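Local structure of glycoside Hydrolase (Bacteroides uniformis, 5TA0) at residues A[29-34]-A[513-518]; A[356-361]-A[437-442]; A[421-426]-A[519-524]. The protein probably hydrolyses agarose chains as a family GH86 glycoside hydrolase of a human gut symbiont, and binds the agarose oligosaccharide neoagarooctaose. All blocks are in the same frame, centred on the assembly; numbering follows the deposited sequence.

Contact 1 of 3, residues A[29-34]-A[513-518]; sequences LNLNVK and YNFDRK. With SO4 (sulfate ion), chain D.
Tyr513 and Phe515 meet Leu29 and Leu31 in the apolar interior of the beta-sandwich domain. Strands 508-514 and 25-30 belong to the same mixed sheet but lie four places apart in its order. The nearest CA atoms, those of Leu31 and Tyr513, are 10.7 Å apart, so the strands face each other through their side chains and do not pair by backbone. The contact is small, burying 115 Å² in all, and each of its four touching residues is buried.

Tyr513 comes first. With CG anti to its carbonyl carbon (chi1 -60°), the ring reaches across to bring CE2 to 4.0 Å from Leu29 CD2. The leucine and tyrosine side chains run in opposite senses and overlap near their ends, with a single methyl making the approach. Val463 of strand 457-464 touches Tyr513, Leu29 and Leu31, and so adds a third wall to the packing.

Asn514 belongs to the other face of its strand, where ND2 is hydrogen-bonded to Asn444 OD1. Phe515 returns to the interior, its ring and the Leu31 side chain extending to meet each other. Leu31 CD2 lies 3.8 Å from Phe515 CZ and 4.0 Å from Phe515 CE2, at the CZ end of the ring, which it meets obliquely. At chi1 47° Leu31 CG is wedged between its own N and C, and from there CD2 is aimed at the phenylalanine.

Leu31 is presented by the type I beta turn Asn30-Val33, closed by Val33 N to Asn30 O at 3.1 Å. Beyond this turn the chain heads for a different sheet. There Lys34 NZ donates to O3 of a sulfate ion, also held by Lys36 NZ and Thr524 OG1; the modelled NZ to O3 separation of 2.5 Å is short enough to be doubtful in detail.

Contact 2 of 3, residues A[356-361]-A[437-442]; sequences QFMERT and DAYVDG
Met358 touches Asp437 and Tyr439 where the C-terminal part of helix 340-358, part of the alpha/beta barrel, meets strand 434-441 of the beta-sandwich. The contact therefore joins two domains, with 8.5 Å between the CA atoms of Met358 and Asp437.

Packing is carried by one methyl group. A bend at chi3 (66°) lays Met358 CE against the strand, where it lies 3.5 Å from Tyr439 CE2 and about as far from the phenolic oxygen. The same methyl sits 3.4 Å from Asp437 OD2, so it rests against the carboxylate and the tyrosine together. Phe43 and Trp417 also touch Met358, and Phe48 of helix 45-48 adds to this buried surround.

Hydrogen bonds fix the strand side. Tyr439 OH donates to Asp437 OD2 at 2.6 Å, from above the carboxylate plane (43° out of it). The other oxygen, Asp437 OD1, accepts from Ala438 N at 3.0 Å and forms a salt bridge with Arg424 NE. Replacing Asp437 by an alanine removes both oxygens and would probably leave the buried Arg424 without this counter-charge and Tyr439 OH without its acceptor.

A water links the domains by donating to Met358 O at 3.0 Å and to Tyr439 OH at 2.7 Å. The phenol thus donates a hydrogen bond to the aspartate and accepts one from the water. With an arginine on one oxygen and a phenol on the other, Asp437 is probably ionised, and between these two segments the polar link is made by the water.

Contact 3 of 3, residues A[421-426]-A[519-524]; sequences KGTRVE and VKINET. With EDO (1,2-ethanediol), chain R; SO4 (sulfate ion), chain D.
Thr423 and Val425 converge on one atom, Ile521 CD1, where strand 423-429 packs against the connection leading into strand 523-538. Thr423 opens the contact. Its CG2, anti to the backbone N, lies 3.8 Å from Ile521 CD1, while Lys34 of strand 34-37 touches both residues.

Arg424 points away from Ile521, to the opposite face of the strand. Val425 returns to the Ile521 side, bringing CG1 to 3.9 Å from Ile521 CD1. In the isoleucine, chi2 at 178° holds the chain extended, so that CD1 projects far enough to touch both partners, slanting over Thr423 and Val425.

Beyond the isoleucine the contact has a polar margin occupied by molecules probably left from crystallisation. 1,2-Ethanediol O1 is hydrogen-bonded to Glu523 O at 3.1 Å and, at a similar distance, to Thr524 OG1. Thr524 OG1 also lies 2.9 Å from sulfate O3.

The close approaches between the two segments are carbon to carbon, so the contact rests on apolar packing, which is less directional than hydrogen bonding.

How the contacts relate
From the N terminus, 29-34 leaves the large sandwich sheet for the five-stranded sheet that includes 34-37, and the chain then builds the barrel before contact 1 closes a loop of 478 residues at 513-518. Contact 2 falls wholly within that span, running from the end of a barrel helix at 356-361 to 437-442. Contact 3 begins at 421-426, between the two segments of contact 2, and ends at 519-524, just past contact 1, so it crosses both. Strand 423-429 lies between 25-30 and 434-441 in the sheet: Val440 N to Thr423 O (2.8 Å) and Asn30 N to Glu426 O (2.9 Å) are probable hydrogen bonds joining the three contacts.

Contact 1 of 3, residues A[29-34]-A[513-518]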
loop_
_atom_site.group_PDB
_atom_site.type_symbol
_atom_site.label_atom_id
_atom_site.label_comp_id
_atom_site.label_asym_id
_atom_site.label_seq_id
_atom_site.Cartn_x
_atom_site.Cartn_y
_atom_site.Cartn_z
ATOM N N LEU A 29 -25.011 -5.776 1.024
ATOM C CA LEU A 29 -24.753 -4.385 0.674
ATOM C C LEU A 29 -25.882 -3.560 1.280
ATOM O O LEU A 29 -27.044 -3.712 0.865
ATOM C CB LEU A 29 -24.761 -4.230 -0.843
ATOM C CG LEU A 29 -24.795 -2.845 -1.497
ATOM C CD1 LEU A 29 -23.685 -1.965 -0.988
ATOM C CD2 LEU A 29 -24.698 -2.948 -3.004
ATOM N N ASN A 30 -25.574 -2.716 2.257
ATOM C CA ASN A 30 -26.563 -1.816 2.844
ATOM C C ASN A 30 -26.344 -0.424 2.263
ATOM O O ASN A 30 -25.659 0.421 2.863
ATOM C CB ASN A 30 -26.481 -1.844 4.373
ATOM C CG ASN A 30 -26.837 -3.204 4.949
ATOM O OD1 ASN A 30 -27.831 -3.799 4.557
ATOM N ND2 ASN A 30 -26.004 -3.722 5.829
ATOM N N LEU A 31 -26.916 -0.178 1.078
ATOM C CA LEU A 31 -26.522 0.985 0.270
ATOM C C LEU A 31 -27.087 2.328 0.759
ATOM O O LEU A 31 -26.730 3.354 0.215
ATOM C CB LEU A 31 -26.743 0.763 -1.241
ATOM C CG LEU A 31 -28.085 0.168 -1.696
ATOM C CD1 LEU A 31 -29.271 1.006 -1.212
ATOM C CD2 LEU A 31 -28.181 0.001 -3.203
ATOM N N ASN A 32 -27.920 2.309 1.799
ATOM C CA ASN A 32 -28.383 3.539 2.461
ATOM C C ASN A 32 -27.587 3.919 3.709
ATOM O O ASN A 32 -27.883 4.937 4.323
ATOM C CB ASN A 32 -29.860 3.396 2.841
ATOM C CG ASN A 32 -30.076 2.357 3.919
ATOM O OD1 ASN A 32 -29.606 1.214 3.803
ATOM N ND2 ASN A 32 -30.795 2.725 4.970
ATOM N N VAL A 33 -26.570 3.125 4.049
ATOM C CA VAL A 33 -25.786 3.306 5.285
ATOM C C VAL A 33 -24.375 3.752 4.940
ATOM O O VAL A 33 -23.577 2.929 4.469
ATOM C CB VAL A 33 -25.752 2.015 6.135
ATOM C CG1 VAL A 33 -25.000 2.237 7.445
ATOM C CG2 VAL A 33 -27.175 1.510 6.378
ATOM N N LYS A 34 -24.083 5.025 5.152
ATOM C CA LYS A 34 -22.736 5.545 4.940
ATOM C C LYS A 34 -21.755 4.880 5.891
ATOM O O LYS A 34 -22.055 4.692 7.062
ATOM C CB LYS A 34 -22.732 7.051 5.173
ATOM C CG LYS A 34 -21.433 7.758 4.792
ATOM C CD LYS A 34 -21.615 9.268 4.740
ATOM C CE LYS A 34 -21.952 9.869 6.077
ATOM N NZ LYS A 34 -22.341 11.301 5.886
ATOM N N TYR A 513 -24.334 -1.440 -10.095
ATOM C CA TYR A 513 -25.806 -1.295 -10.123
ATOM C C TYR A 513 -26.122 0.092 -10.620
ATOM O O TYR A 513 -25.554 1.062 -10.124
ATOM C CB TYR A 513 -26.408 -1.486 -8.750
ATOM C CG TYR A 513 -26.143 -2.831 -8.104
ATOM C CD1 TYR A 513 -27.044 -3.885 -8.205
ATOM C CD2 TYR A 513 -24.979 -3.064 -7.391
ATOM C CE1 TYR A 513 -26.813 -5.111 -7.609
ATOM C CE2 TYR A 513 -24.729 -4.290 -6.799
ATOM C CZ TYR A 513 -25.641 -5.315 -6.903
ATOM O OH TYR A 513 -25.364 -6.515 -6.310
ATOM N N ASN A 514 -27.018 0.213 -11.607
ATOM C CA ASN A 514 -27.492 1.500 -12.060
ATOM C C ASN A 514 -28.980 1.629 -11.722
ATOM O O ASN A 514 -29.772 0.746 -12.048
ATOM C CB ASN A 514 -27.269 1.662 -13.554
ATOM C CG ASN A 514 -27.731 3.008 -14.066
ATOM O OD1 ASN A 514 -28.719 3.087 -14.790
ATOM N ND2 ASN A 514 -27.049 4.068 -13.679
ATOM N N PHE A 515 -29.333 2.717 -11.041
ATOM C CA PHE A 515 -30.718 2.967 -10.624
ATOM C C PHE A 515 -31.347 4.101 -11.428
ATOM O O PHE A 515 -30.667 4.945 -11.987
ATOM C CB PHE A 515 -30.745 3.289 -9.125
ATOM C CG PHE A 515 -30.454 2.107 -8.261
ATOM C CD1 PHE A 515 -31.468 1.290 -7.792
ATOM C CD2 PHE A 515 -29.136 1.781 -7.915
ATOM C CE1 PHE A 515 -31.192 0.196 -6.987
ATOM C CE2 PHE A 515 -28.862 0.688 -7.116
ATOM C CZ PHE A 515 -29.875 -0.121 -6.647
ATOM N N ASP A 516 -32.690 4.087 -11.475
ATOM C CA ASP A 516 -33.477 5.124 -12.143
ATOM C C ASP A 516 -33.140 6.538 -11.606
ATOM O O ASP A 516 -33.029 7.499 -12.350
ATOM C CB ASP A 516 -34.996 4.922 -11.879
ATOM C CG ASP A 516 -35.585 3.619 -12.434
ATOM O OD1 ASP A 516 -35.402 3.346 -13.620
ATOM O OD2 ASP A 516 -36.322 2.898 -11.689
ATOM N N ARG A 517 -33.028 6.637 -10.292
ATOM C CA ARG A 517 -32.751 7.917 -9.628
ATOM C C ARG A 517 -31.628 7.751 -8.619
ATOM O O ARG A 517 -31.235 6.619 -8.300
ATOM C CB ARG A 517 -34.011 8.432 -8.952
ATOM C CG ARG A 517 -35.107 8.826 -9.951
ATOM C CD ARG A 517 -36.266 9.508 -9.268
ATOM N NE ARG A 517 -35.920 10.852 -8.822
ATOM C CZ ARG A 517 -36.591 11.550 -7.899
ATOM N NH1 ARG A 517 -37.641 11.044 -7.272
ATOM N NH2 ARG A 517 -36.168 12.767 -7.573
ATOM N N LYS A 518 -31.140 8.870 -8.101
ATOM C CA LYS A 518 -30.013 8.815 -7.157
ATOM C C LYS A 518 -30.380 8.017 -5.907
ATOM O O LYS A 518 -31.480 8.101 -5.389
ATOM C CB LYS A 518 -29.552 10.217 -6.790
ATOM C CG LYS A 518 -28.906 10.961 -7.950
ATOM C CD LYS A 518 -28.225 12.246 -7.497
ATOM C CE LYS A 518 -27.309 12.801 -8.576
ATOM N NZ LYS A 518 -26.560 13.995 -8.085
HETATM S S SO4 D . -23.011 12.088 9.581
HETATM O O1 SO4 D . -23.854 13.289 9.544
HETATM O O2 SO4 D . -23.527 11.143 10.580
HETATM O O3 SO4 D . -23.130 11.416 8.285
HETATM O O4 SO4 D . -21.669 12.545 9.879
#

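Contact 2 of 3, residues A[356-361]-A[437-442]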
loop_
_atom_site.group_PDB
_atom_site.type_symbol
_atom_site.label_atom_id
_atom_site.label_comp_id
_atom_site.label_asym_id
_atom_site.label_seq_id
_atom_site.Cartn_x
_atom_site.Cartn_y
_atom_site.Cartn_z
ATOM N N GLN A 356 -7.561 -4.002 1.335
ATOM C CA GLN A 356 -7.102 -3.862 2.719
ATOM C C GLN A 356 -6.656 -2.437 3.004
ATOM O O GLN A 356 -6.986 -1.912 4.064
ATOM C CB GLN A 356 -6.032 -4.901 3.056
ATOM C CG GLN A 356 -6.602 -6.323 2.904
ATOM C CD GLN A 356 -5.688 -7.449 3.294
ATOM O OE1 GLN A 356 -5.403 -8.348 2.479
ATOM N NE2 GLN A 356 -5.265 -7.457 4.551
ATOM N N PHE A 357 -6.046 -1.753 2.038
ATOM C CA PHE A 357 -5.680 -0.337 2.245
ATOM C C PHE A 357 -6.926 0.547 2.312
ATOM O O PHE A 357 -6.971 1.476 3.136
ATOM C CB PHE A 357 -4.752 0.187 1.147
ATOM C CG PHE A 357 -3.458 -0.594 1.005
ATOM C CD1 PHE A 357 -2.721 -1.031 2.124
ATOM C CD2 PHE A 357 -2.979 -0.870 -0.258
ATOM C CE1 PHE A 357 -1.538 -1.739 1.970
ATOM C CE2 PHE A 357 -1.808 -1.549 -0.407
ATOM C CZ PHE A 357 -1.099 -2.000 0.693
ATOM N N MET A 358 -7.936 0.205 1.531
ATOM C CA MET A 358 -9.210 0.964 1.535
ATOM C C MET A 358 -9.869 0.894 2.911
ATOM O O MET A 358 -10.531 1.861 3.331
ATOM C CB MET A 358 -10.130 0.427 0.440
ATOM C CG MET A 358 -9.720 0.873 -0.957
ATOM S SD MET A 358 -10.355 -0.151 -2.320
ATOM C CE MET A 358 -12.103 0.161 -2.169
ATOM N N GLU A 359 -9.693 -0.208 3.631
ATOM C CA GLU A 359 -10.215 -0.328 4.991
ATOM C C GLU A 359 -9.562 0.622 5.971
ATOM O O GLU A 359 -10.122 0.803 7.047
ATOM C CB GLU A 359 -10.047 -1.727 5.558
ATOM C CG GLU A 359 -10.836 -2.784 4.870
ATOM C CD GLU A 359 -10.576 -4.153 5.446
ATOM O OE1 GLU A 359 -10.548 -4.297 6.690
ATOM O OE2 GLU A 359 -10.415 -5.066 4.639
ATOM N N ARG A 360 -8.367 1.154 5.649
ATOM C CA ARG A 360 -7.644 2.113 6.512
ATOM C C ARG A 360 -7.432 3.425 5.874
ATOM O O ARG A 360 -6.426 4.102 6.109
ATOM C CB ARG A 360 -6.218 1.632 6.773
ATOM C CG ARG A 360 -6.183 0.328 7.395
ATOM C CD ARG A 360 -4.770 -0.014 7.839
ATOM N NE ARG A 360 -4.864 -1.364 8.289
ATOM C CZ ARG A 360 -4.409 -1.862 9.432
ATOM N NH1 ARG A 360 -3.724 -1.124 10.306
ATOM N NH2 ARG A 360 -4.610 -3.152 9.667
ATOM N N THR A 361 -8.364 3.826 5.027
ATOM C CA THR A 361 -8.193 4.985 4.228
ATOM C C THR A 361 -7.893 6.253 5.045
ATOM O O THR A 361 -7.182 7.135 4.575
ATOM C CB THR A 361 -9.393 5.153 3.263
ATOM O OG1 THR A 361 -9.161 6.250 2.387
ATOM C CG2 THR A 361 -10.714 5.350 4.010
ATOM N N ASP A 437 -16.542 -4.255 -0.193
ATOM C CA ASP A 437 -16.645 -2.794 -0.006
ATOM C C ASP A 437 -17.621 -2.266 -1.055
ATOM O O ASP A 437 -17.960 -2.967 -2.028
ATOM C CB ASP A 437 -15.236 -2.149 -0.119
ATOM C CG ASP A 437 -15.090 -0.849 0.657
ATOM O OD1 ASP A 437 -16.064 -0.310 1.225
ATOM O OD2 ASP A 437 -13.939 -0.352 0.660
ATOM N N ALA A 438 -18.103 -1.040 -0.871
ATOM C CA ALA A 438 -19.055 -0.467 -1.818
ATOM C C ALA A 438 -19.085 1.036 -1.749
ATOM O O ALA A 438 -18.866 1.616 -0.677
ATOM C CB ALA A 438 -20.448 -1.013 -1.571
ATOM N N TYR A 439 -19.370 1.650 -2.898
ATOM C CA TYR A 439 -19.366 3.113 -3.069
ATOM C C TYR A 439 -20.542 3.524 -3.942
ATOM O O TYR A 439 -20.818 2.887 -4.972
ATOM C CB TYR A 439 -18.008 3.615 -3.649
ATOM C CG TYR A 439 -16.855 3.245 -2.736
ATOM C CD1 TYR A 439 -16.465 4.120 -1.729
ATOM C CD2 TYR A 439 -16.255 2.002 -2.790
ATOM C CE1 TYR A 439 -15.474 3.783 -0.815
ATOM C CE2 TYR A 439 -15.273 1.647 -1.877
ATOM C CZ TYR A 439 -14.888 2.537 -0.891
ATOM O OH TYR A 439 -13.940 2.214 0.053
ATOM N N VAL A 440 -21.216 4.591 -3.530
ATOM C CA VAL A 440 -22.427 5.095 -4.199
ATOM C C VAL A 440 -22.136 6.445 -4.844
ATOM O O VAL A 440 -21.785 7.412 -4.161
ATOM C CB VAL A 440 -23.552 5.298 -3.173
ATOM C CG1 VAL A 440 -24.767 5.965 -3.833
ATOM C CG2 VAL A 440 -23.960 3.977 -2.521
ATOM N N ASP A 441 -22.238 6.495 -6.160
ATOM C CA ASP A 441 -22.044 7.700 -6.932
ATOM C C ASP A 441 -23.338 8.050 -7.642
ATOM O O ASP A 441 -23.554 7.646 -8.783
ATOM C CB ASP A 441 -20.943 7.520 -7.974
ATOM C CG ASP A 441 -20.680 8.790 -8.784
ATOM O OD1 ASP A 441 -20.828 9.891 -8.236
ATOM O OD2 ASP A 441 -20.273 8.675 -9.940
ATOM N N GLY A 442 -24.185 8.791 -6.948
ATOM C CA GLY A 442 -25.486 9.200 -7.530
ATOM C C GLY A 442 -26.397 8.016 -7.781
ATOM O O GLY A 442 -26.851 7.375 -6.856
HETATM O O HOH W 1 -11.905 3.569 1.285
#

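Contact 3 of 3, residues A[421-426]-A[519-524]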
loop_
_atom_site.group_PDB
_atom_site.type_symbol
_atom_site.label_atom_id
_atom_site.label_comp_id
_atom_site.label_asym_id
_atom_site.label_seq_id
_atom_site.Cartn_x
_atom_site.Cartn_y
_atom_site.Cartn_z
ATOM N N LYS A 421 -16.219 5.153 -7.757
ATOM C CA LYS A 421 -16.087 6.371 -6.968
ATOM C C LYS A 421 -17.375 6.482 -6.166
ATOM O O LYS A 421 -18.349 5.772 -6.411
ATOM C CB LYS A 421 -15.874 7.627 -7.831
ATOM C CG LYS A 421 -17.064 8.002 -8.725
ATOM C CD LYS A 421 -16.809 9.238 -9.590
ATOM C CE LYS A 421 -15.816 8.970 -10.689
ATOM N NZ LYS A 421 -16.368 8.138 -11.780
ATOM N N GLY A 422 -17.358 7.398 -5.214
ATOM C CA GLY A 422 -18.557 7.772 -4.505
ATOM C C GLY A 422 -18.448 7.618 -3.005
ATOM O O GLY A 422 -17.350 7.411 -2.456
ATOM N N THR A 423 -19.599 7.712 -2.343
ATOM C CA THR A 423 -19.684 7.667 -0.883
ATOM C C THR A 423 -19.675 6.209 -0.441
ATOM O O THR A 423 -20.449 5.377 -0.961
ATOM C CB THR A 423 -20.981 8.348 -0.396
ATOM O OG1 THR A 423 -20.936 9.733 -0.768
ATOM C CG2 THR A 423 -21.169 8.200 1.079
ATOM N N ARG A 424 -18.787 5.875 0.499
ATOM C CA ARG A 424 -18.682 4.517 0.983
ATOM C C ARG A 424 -19.928 4.131 1.761
ATOM O O ARG A 424 -20.409 4.922 2.590
ATOM C CB ARG A 424 -17.466 4.375 1.887
ATOM C CG ARG A 424 -17.034 2.944 2.172
ATOM C CD ARG A 424 -15.785 2.928 3.031
ATOM N NE ARG A 424 -15.319 1.583 3.306
ATOM C CZ ARG A 424 -14.551 1.253 4.343
ATOM N NH1 ARG A 424 -14.166 2.174 5.226
ATOM N NH2 ARG A 424 -14.205 -0.015 4.530
ATOM N N VAL A 425 -20.397 2.907 1.545
ATOM C CA VAL A 425 -21.548 2.383 2.256
ATOM C C VAL A 425 -21.219 1.042 2.861
ATOM O O VAL A 425 -20.269 0.348 2.439
ATOM C CB VAL A 425 -22.838 2.333 1.385
ATOM C CG1 VAL A 425 -23.276 3.737 1.037
ATOM C CG2 VAL A 425 -22.627 1.472 0.131
ATOM N N GLU A 426 -21.997 0.659 3.856
ATOM C CA GLU A 426 -21.731 -0.565 4.592
ATOM C C GLU A 426 -21.920 -1.841 3.785
ATOM O O GLU A 426 -22.925 -2.006 3.092
ATOM C CB GLU A 426 -22.619 -0.646 5.822
ATOM C CG GLU A 426 -22.206 -1.802 6.704
ATOM C CD GLU A 426 -23.250 -2.286 7.655
ATOM O OE1 GLU A 426 -24.436 -1.922 7.566
ATOM O OE2 GLU A 426 -22.824 -3.081 8.519
ATOM N N VAL A 519 -29.429 7.212 -5.428
ATOM C CA VAL A 519 -29.612 6.405 -4.239
ATOM C C VAL A 519 -29.597 7.303 -3.001
ATOM O O VAL A 519 -28.706 8.124 -2.863
ATOM C CB VAL A 519 -28.482 5.337 -4.147
ATOM C CG1 VAL A 519 -28.477 4.625 -2.802
ATOM C CG2 VAL A 519 -28.639 4.359 -5.299
ATOM N N LYS A 520 -30.550 7.089 -2.100
ATOM C CA LYS A 520 -30.685 7.880 -0.881
ATOM C C LYS A 520 -29.882 7.238 0.244
ATOM O O LYS A 520 -30.126 6.092 0.607
ATOM C CB LYS A 520 -32.162 7.992 -0.474
ATOM N N ILE A 521 -28.941 7.998 0.794
ATOM C CA ILE A 521 -28.124 7.539 1.912
ATOM C C ILE A 521 -28.645 8.278 3.130
ATOM O O ILE A 521 -28.496 9.493 3.186
ATOM C CB ILE A 521 -26.618 7.803 1.671
ATOM C CG1 ILE A 521 -26.157 7.059 0.393
ATOM C CG2 ILE A 521 -25.801 7.370 2.889
ATOM C CD1 ILE A 521 -24.699 7.269 0.019
ATOM N N ASN A 522 -29.252 7.543 4.064
ATOM C CA ASN A 522 -29.984 8.158 5.181
ATOM C C ASN A 522 -29.592 7.671 6.568
ATOM O O ASN A 522 -30.242 8.038 7.541
ATOM C CB ASN A 522 -31.508 7.974 4.968
ATOM C CG ASN A 522 -31.916 6.528 4.763
ATOM O OD1 ASN A 522 -31.209 5.579 5.111
ATOM N ND2 ASN A 522 -33.096 6.348 4.168
ATOM N N GLU A 523 -28.555 6.837 6.662
ATOM C CA GLU A 523 -28.024 6.378 7.943
ATOM C C GLU A 523 -26.498 6.445 7.843
ATOM O O GLU A 523 -25.940 6.524 6.751
ATOM C CB GLU A 523 -28.464 4.962 8.276
ATOM C CG GLU A 523 -29.975 4.753 8.325
ATOM C CD GLU A 523 -30.656 5.443 9.484
ATOM O OE1 GLU A 523 -30.006 6.027 10.373
ATOM O OE2 GLU A 523 -31.913 5.381 9.523
ATOM N N THR A 524 -25.868 6.421 9.005
ATOM C CA THR A 524 -24.407 6.404 9.119
ATOM C C THR A 524 -23.932 5.305 10.065
ATOM O O THR A 524 -24.446 5.146 11.188
ATOM C CB THR A 524 -23.897 7.757 9.629
ATOM O OG1 THR A 524 -24.247 8.764 8.686
ATOM C CG2 THR A 524 -22.376 7.779 9.787
HETATM C C1 EDO R . -26.770 10.027 6.441
HETATM O O1 EDO R . -25.555 9.457 5.946
HETATM C C2 EDO R . -26.513 11.457 6.903
HETATM O O2 EDO R . -27.048 11.640 8.217
HETATM S S SO4 D . -23.011 12.088 9.581
HETATM O O1 SO4 D . -23.854 13.289 9.544
HETATM O O2 SO4 D . -23.527 11.143 10.580
HETATM O O3 SO4 D . -23.130 11.416 8.285
HETATM O O4 SO4 D . -21.669 12.545 9.879
#